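Local coordinates for nuclear fusion protein BIK1 (Saccharomyces cerevisiae, PDB 6FC6) that binds microtubules and is required for nuclear fusion and for chromosome disjunction and nuclear segregation in mitosis, its CAP-Gly domain here holding a peptide from Bim1, at residues I14-P17 against N18-R21; L24-V27 against G28-T32; L68-Q71 against L72-A76. All coordinates share one frame; numbering follows the deposited sequence.

All three contacts lie in the CAP-Gly domain at the start of Bik1 and follow one another along the chain. Contact 1 is the hairpin between strands 13-16 and 20-28; contact 2 is the far end of strand 20-28 and the loop that leaves it, with its centre about 18 Å from that of contact 1. Contact 3, where strand 67-71 runs into helix 72-81, has its centre about 11 Å from that of contact 1 and about 9 Å from that of contact 2. One antiparallel sheet links them, and Leu68, Phe69, Ile70 and Val75 of contact 3 pack against the other two. Contacts 2 and 3 both touch the bound Bim1 peptide.

Contact 1 of 3, residues I14-P17 against N18-R21; sequences IQIP and NLGR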
loop_
_atom_site.group_PDB
_atom_site.type_symbol
_atom_site.label_atom_id
_atom_site.label_comp_id
_atom_site.label_asym_id
_atom_site.label_seq_id
_atom_site.Cartn_x
_atom_site.Cartn_y
_atom_site.Cartn_z
ATOM N N ILE A 14 -6.212 -5.020 5.441
ATOM C CA ILE A 14 -5.274 -5.351 6.497
ATOM C C ILE A 14 -5.388 -4.314 7.605
ATOM O O ILE A 14 -5.814 -3.191 7.366
ATOM C CB ILE A 14 -3.823 -5.422 6.032
ATOM C CG1 ILE A 14 -3.361 -4.144 5.302
ATOM C CG2 ILE A 14 -3.593 -6.632 5.150
ATOM C CD1 ILE A 14 -1.877 -4.153 5.010
ATOM N N GLN A 15 -4.968 -4.683 8.802
ATOM C CA GLN A 15 -5.141 -3.835 9.974
ATOM C C GLN A 15 -3.761 -3.408 10.301
ATOM O O GLN A 15 -3.001 -4.156 10.853
ATOM C CB GLN A 15 -5.799 -4.579 11.147
ATOM C CG GLN A 15 -6.310 -3.642 12.235
ATOM C CD GLN A 15 -7.630 -2.971 11.840
ATOM O OE1 GLN A 15 -8.547 -3.625 11.313
ATOM N NE2 GLN A 15 -7.733 -1.678 12.094
ATOM N N ILE A 16 -3.399 -2.214 9.884
ATOM C CA ILE A 16 -2.038 -1.768 10.004
ATOM C C ILE A 16 -1.905 -1.144 11.392
ATOM O O ILE A 16 -2.633 -0.221 11.700
ATOM C CB ILE A 16 -1.684 -0.733 8.955
ATOM C CG1 ILE A 16 -1.902 -1.336 7.557
ATOM C CG2 ILE A 16 -0.242 -0.288 9.096
ATOM C CD1 ILE A 16 -2.302 -0.302 6.537
ATOM N N PRO A 17 -0.979 -1.661 12.215
ATOM C CA PRO A 17 -0.795 -1.122 13.560
ATOM C C PRO A 17 -0.433 0.347 13.489
ATOM O O PRO A 17 0.385 0.725 12.658
ATOM C CB PRO A 17 0.394 -1.933 14.106
ATOM C CG PRO A 17 1.139 -2.382 12.890
ATOM C CD PRO A 17 0.072 -2.644 11.863
ATOM N N ASN A 18 -1.107 1.146 14.314
ATOM C CA ASN A 18 -0.890 2.597 14.458
ATOM C C ASN A 18 -1.436 3.418 13.316
ATOM O O ASN A 18 -1.215 4.616 13.278
ATOM C CB ASN A 18 0.593 2.955 14.702
ATOM C CG ASN A 18 1.164 2.286 15.958
ATOM O OD1 ASN A 18 0.454 2.082 16.961
ATOM N ND2 ASN A 18 2.456 1.939 15.912
ATOM N N LEU A 19 -2.138 2.785 12.382
ATOM C CA LEU A 19 -2.723 3.508 11.274
ATOM C C LEU A 19 -4.170 3.230 11.159
ATOM O O LEU A 19 -4.960 4.119 11.172
ATOM C CB LEU A 19 -1.994 3.169 9.970
ATOM C CG LEU A 19 -1.688 4.394 9.082
ATOM C CD1 LEU A 19 -1.426 5.700 9.802
ATOM C CD2 LEU A 19 -0.506 4.097 8.189
ATOM N N GLY A 20 -4.545 1.973 11.079
ATOM C CA GLY A 20 -5.931 1.601 10.936
ATOM C C GLY A 20 -6.102 0.557 9.829
ATOM O O GLY A 20 -5.144 -0.019 9.340
ATOM N N ARG A 21 -7.346 0.302 9.482
ATOM C CA ARG A 21 -7.708 -0.599 8.412
ATOM C C ARG A 21 -7.322 0.042 7.062
ATOM O O ARG A 21 -7.608 1.199 6.828
ATOM C CB ARG A 21 -9.172 -0.856 8.483
ATOM C CG ARG A 21 -9.710 -1.936 7.573
ATOM C CD ARG A 21 -11.196 -2.120 7.909
ATOM N NE ARG A 21 -11.751 -3.394 7.465
ATOM C CZ ARG A 21 -12.730 -3.549 6.570
ATOM N NH1 ARG A 21 -13.307 -2.503 5.972
ATOM N NH2 ARG A 21 -13.139 -4.789 6.259
#
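The amide of Gln15 lies over the Gly20-Arg21 peptide, with NE2 above its face, 3.3 Å from Arg21 N; both atoms are donors, so the approach is packing and not a hydrogen bond. Beneath the amide sits Arg21 CB, 4.0 Å from Gln15 NE2, while the guanidinium runs on past, its plane 25° from the amide, to a cation-pi contact with Phe13. This is the tip of the beta hairpin of strands 13-16 and 20-28 in the CAP-Gly domain, closed by a type II turn with Pro17 and Asn18 at its corners and a classic beta bulge in which Leu19 and Gly20 both face Ile16. Gln15 reaches across because its CG stands anti to the backbone N (chi1 -165°) and the chain then bends at chi2. On the other face of the hairpin Ile16 and Leu19 run alongside each other in the same direction, with Ile16 CG2 4.0 Å from Leu19 CB; both also rest on Leu42. Gly20 takes backbone angles at which a CB would collide with the carbonyl oxygen of Leu19. Gly20 O accepts a hydrogen bond from Ile16 N at 2.9 Å. Ile16 O is gripped twice: Leu19 N comes from above the carbonyl plane at 3.1 Å, while Gly20 N approaches Ile16 O in that plane at 3.0 Å, with an N-H...O angle of 165°.

Contact 2 of 3, residues L24-V27 against G28-T32; sequences LKYV and GPVDT
Tyr26 reaches along the chain to Pro29, three residues on, and its OH gives a short 2.5 Å hydrogen bond to Pro29 O. The site is the end of strand 20-28 in the SH3-like sheet of the CAP-Gly domain, and Tyr26 belongs to a classic beta bulge, in which it and Lys25 both face Gly39. The tight part is the bend under the phenol. With CG anti to the backbone N (chi1 174°), the ring passes obliquely by Gly28, whose N is 3.5 Å from Tyr26 CE2; a side chain on Gly28 would run into both the phenol oxygen and the carbonyl of Val27. Pro29 O meets the ring at its edge, with the phenol oxygen in the carbonyl plane. A phenylalanine in place of Tyr26 would probably leave Pro29 O without this donor and the loop freer to shift. Val30 touches Tyr26 more loosely, its CG2 4.5 Å from Tyr26 CE2, and packs on Phe37, Phe53 and an aromatic side chain of the bound peptide. Beyond it the chain is exposed to solvent: Asp31 and Thr32 do not touch the strand, and Thr32 ties back locally, OG1 bonding to a lone pair of Asp31 O at 2.8 Å.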
loop_
_atom_site.group_PDB
_atom_site.type_symbol
_atom_site.label_atom_id
_atom_site.label_comp_id
_atom_site.label_asym_id
_atom_site.label_seq_id
_atom_site.Cartn_x
_atom_site.Cartn_y
_atom_site.Cartn_z
ATOM N N LEU A 24 -5.365 -3.061 0.463
ATOM C CA LEU A 24 -4.153 -3.246 -0.329
ATOM C C LEU A 24 -4.486 -2.999 -1.824
ATOM O O LEU A 24 -5.333 -3.660 -2.398
ATOM C CB LEU A 24 -3.606 -4.632 -0.116
ATOM C CG LEU A 24 -2.336 -4.938 -0.965
ATOM C CD1 LEU A 24 -1.190 -4.096 -0.433
ATOM C CD2 LEU A 24 -1.969 -6.433 -0.903
ATOM N N LYS A 25 -3.805 -2.055 -2.428
ATOM C CA LYS A 25 -4.069 -1.723 -3.830
ATOM C C LYS A 25 -2.905 -1.918 -4.821
ATOM O O LYS A 25 -3.123 -1.843 -6.025
ATOM C CB LYS A 25 -4.649 -0.317 -3.930
ATOM C CG LYS A 25 -5.867 -0.233 -3.025
ATOM C CD LYS A 25 -6.866 0.785 -3.423
ATOM C CE LYS A 25 -7.924 0.157 -4.262
ATOM N NZ LYS A 25 -8.737 1.258 -4.774
ATOM N N TYR A 26 -1.695 -2.056 -4.309
ATOM C CA TYR A 26 -0.520 -2.136 -5.166
ATOM C C TYR A 26 0.559 -2.828 -4.411
ATOM O O TYR A 26 0.696 -2.598 -3.172
ATOM C CB TYR A 26 -0.014 -0.726 -5.543
ATOM C CG TYR A 26 1.280 -0.744 -6.297
ATOM C CD1 TYR A 26 1.341 -1.116 -7.667
ATOM C CD2 TYR A 26 2.427 -0.410 -5.687
ATOM C CE1 TYR A 26 2.543 -1.138 -8.323
ATOM C CE2 TYR A 26 3.636 -0.428 -6.373
ATOM C CZ TYR A 26 3.667 -0.794 -7.690
ATOM O OH TYR A 26 4.927 -0.768 -8.329
ATOM N N VAL A 27 1.338 -3.668 -5.113
ATOM C CA VAL A 27 2.524 -4.207 -4.524
ATOM C C VAL A 27 3.652 -4.123 -5.539
ATOM O O VAL A 27 3.534 -4.631 -6.617
ATOM C CB VAL A 27 2.285 -5.691 -4.079
ATOM C CG1 VAL A 27 3.612 -6.250 -3.587
ATOM C CG2 VAL A 27 1.268 -5.757 -2.954
ATOM N N GLY A 28 4.754 -3.505 -5.184
ATOM C CA GLY A 28 5.848 -3.401 -6.111
ATOM C C GLY A 28 6.814 -2.322 -5.796
ATOM O O GLY A 28 6.739 -1.708 -4.771
ATOM N N PRO A 29 7.775 -2.083 -6.711
ATOM C CA PRO A 29 8.700 -1.000 -6.543
ATOM C C PRO A 29 8.014 0.371 -6.814
ATOM O O PRO A 29 6.960 0.414 -7.453
ATOM C CB PRO A 29 9.721 -1.265 -7.643
ATOM C CG PRO A 29 8.966 -2.021 -8.700
ATOM C CD PRO A 29 7.829 -2.683 -8.060
ATOM N N VAL A 30 8.654 1.415 -6.343
ATOM C CA VAL A 30 8.241 2.785 -6.577
ATOM C C VAL A 30 9.425 3.511 -7.123
ATOM O O VAL A 30 10.487 3.493 -6.492
ATOM C CB VAL A 30 7.696 3.454 -5.295
ATOM C CG1 VAL A 30 7.348 4.906 -5.577
ATOM C CG2 VAL A 30 6.451 2.683 -4.823
ATOM N N ASP A 31 9.236 4.192 -8.257
ATOM C CA ASP A 31 10.337 4.944 -8.905
ATOM C C ASP A 31 11.026 5.861 -7.938
ATOM O O ASP A 31 10.409 6.593 -7.168
ATOM C CB ASP A 31 9.866 5.634 -10.203
ATOM C CG ASP A 31 9.318 4.598 -11.284
ATOM O OD1 ASP A 31 9.482 3.346 -11.142
ATOM O OD2 ASP A 31 8.693 5.019 -12.302
ATOM N N THR A 32 12.367 5.752 -7.921
ATOM C CA THR A 32 13.260 6.556 -7.038
ATOM C C THR A 32 13.361 6.167 -5.557
ATOM O O THR A 32 14.029 6.859 -4.766
ATOM C CB THR A 32 13.023 8.081 -7.124
ATOM O OG1 THR A 32 12.115 8.540 -6.090
ATOM C CG2 THR A 32 12.578 8.473 -8.554
#

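Contact 3 of 3, residues L68-Q71 against L72-A76; sequences LFIQ and LQKVA
Lys74 and Gln71 run obliquely past one another: the lysine, extended beyond CG, carries its CE to 3.2 Å from Gln71 OE1. Its ammonium goes on to a water instead, with Lys74 NZ 2.7 Å from that water, which in turn accepts Gln71 N at 3.0 Å. One water therefore bridges the helix side chain to the backbone of the strand. On another side of Gln71 comes Gln73. Its CG is flanked by both the backbone N and the carbonyl carbon (chi1 51°), and a further bend at chi2 folds the amide back; the two amide planes end up 32° apart, with Gln73 NE2 3.5 Å from Gln71 OE1, a contact without a hydrogen bond. All this happens at the strand-to-helix junction of the CAP-Gly domain, where strand 68-71 and helix 72-76 meet nearly at right angles, their axes 83° apart. The turn is closed by a hydrogen bond from Lys74 N to Gln71 O at 3.0 Å. Towards the interior, Ile70 and Val75 meet almost perpendicularly, Ile70 CG2 lying 4.2 Å from Val75 CG1, and the same methyl touches Lys74 CB. Val75 also packs on Ala38 of the neighbouring strand. Gln71 and Lys74 both lie against the backbone of the bound peptide, and Phe69, earlier on the strand, forms backbone hydrogen bonds with it.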
loop_
_atom_site.group_PDB
_atom_site.type_symbol
_atom_site.label_atom_id
_atom_site.label_comp_id
_atom_site.label_asym_id
_atom_site.label_seq_id
_atom_site.Cartn_x
_atom_site.Cartn_y
_atom_site.Cartn_z
ATOM N N LEU A 68 -1.204 5.543 0.804
ATOM C CA LEU A 68 0.114 5.498 1.482
ATOM C C LEU A 68 0.978 4.340 0.944
ATOM O O LEU A 68 0.451 3.242 0.687
ATOM C CB LEU A 68 -0.114 5.281 2.960
ATOM C CG LEU A 68 1.100 5.354 3.879
ATOM C CD1 LEU A 68 1.606 6.817 3.934
ATOM C CD2 LEU A 68 0.735 4.849 5.261
ATOM N N PHE A 69 2.254 4.610 0.700
ATOM C CA PHE A 69 3.222 3.591 0.329
ATOM C C PHE A 69 3.908 3.151 1.602
ATOM O O PHE A 69 4.473 3.993 2.271
ATOM C CB PHE A 69 4.269 4.067 -0.661
ATOM C CG PHE A 69 3.714 4.332 -2.011
ATOM C CD1 PHE A 69 3.393 3.263 -2.865
ATOM C CD2 PHE A 69 3.472 5.631 -2.455
ATOM C CE1 PHE A 69 2.846 3.477 -4.114
ATOM C CE2 PHE A 69 2.904 5.845 -3.706
ATOM C CZ PHE A 69 2.599 4.758 -4.552
ATOM N N ILE A 70 3.897 1.856 1.918
ATOM C CA ILE A 70 4.547 1.321 3.110
ATOM C C ILE A 70 5.557 0.281 2.666
ATOM O O ILE A 70 5.239 -0.513 1.803
ATOM C CB ILE A 70 3.567 0.626 4.016
ATOM C CG1 ILE A 70 2.431 1.583 4.393
ATOM C CG2 ILE A 70 4.304 0.145 5.309
ATOM C CD1 ILE A 70 1.271 0.908 5.118
ATOM N N GLN A 71 6.726 0.251 3.279
ATOM C CA GLN A 71 7.746 -0.764 2.913
ATOM C C GLN A 71 7.152 -2.122 3.111
ATOM O O GLN A 71 6.517 -2.392 4.148
ATOM C CB GLN A 71 8.956 -0.636 3.797
ATOM C CG GLN A 71 9.720 0.656 3.589
ATOM C CD GLN A 71 11.003 0.647 4.419
ATOM O OE1 GLN A 71 11.070 0.018 5.469
ATOM N NE2 GLN A 71 12.015 1.336 3.946
ATOM N N LEU A 72 7.203 -2.923 2.069
ATOM C CA LEU A 72 6.526 -4.199 2.058
ATOM C C LEU A 72 6.868 -5.087 3.269
ATOM O O LEU A 72 6.001 -5.796 3.783
ATOM C CB LEU A 72 6.794 -4.919 0.766
ATOM C CG LEU A 72 6.207 -6.317 0.635
ATOM C CD1 LEU A 72 4.679 -6.273 0.674
ATOM C CD2 LEU A 72 6.705 -6.975 -0.642
ATOM N N GLN A 73 8.113 -5.067 3.705
ATOM C CA GLN A 73 8.526 -5.927 4.825
ATOM C C GLN A 73 7.764 -5.635 6.091
ATOM O O GLN A 73 7.555 -6.538 6.927
ATOM C CB GLN A 73 10.040 -5.882 5.053
ATOM C CG GLN A 73 10.625 -4.486 5.175
ATOM C CD GLN A 73 11.050 -3.899 3.819
ATOM O OE1 GLN A 73 10.539 -4.249 2.724
ATOM N NE2 GLN A 73 12.014 -2.996 3.887
ATOM N N LYS A 74 7.317 -4.379 6.258
ATOM C CA LYS A 74 6.552 -4.006 7.437
ATOM C C LYS A 74 5.176 -4.581 7.489
ATOM O O LYS A 74 4.589 -4.726 8.534
ATOM C CB LYS A 74 6.449 -2.477 7.551
ATOM C CG LYS A 74 7.800 -1.814 7.766
ATOM C CD LYS A 74 7.615 -0.327 7.781
ATOM C CE LYS A 74 8.949 0.402 7.784
ATOM N NZ LYS A 74 8.763 1.880 7.599
ATOM N N VAL A 75 4.597 -4.915 6.345
ATOM C CA VAL A 75 3.223 -5.432 6.315
ATOM C C VAL A 75 3.084 -6.805 5.676
ATOM O O VAL A 75 1.982 -7.285 5.530
ATOM C CB VAL A 75 2.253 -4.413 5.657
ATOM C CG1 VAL A 75 2.141 -3.182 6.535
ATOM C CG2 VAL A 75 2.726 -4.043 4.255
ATOM N N ALA A 76 4.185 -7.437 5.306
ATOM C CA ALA A 76 4.092 -8.718 4.587
ATOM C C ALA A 76 3.316 -9.776 5.361
ATOM O O ALA A 76 2.468 -10.419 4.772
ATOM C CB ALA A 76 5.490 -9.257 4.260
HETATM O O HOH W 1 7.379 2.375 5.299
#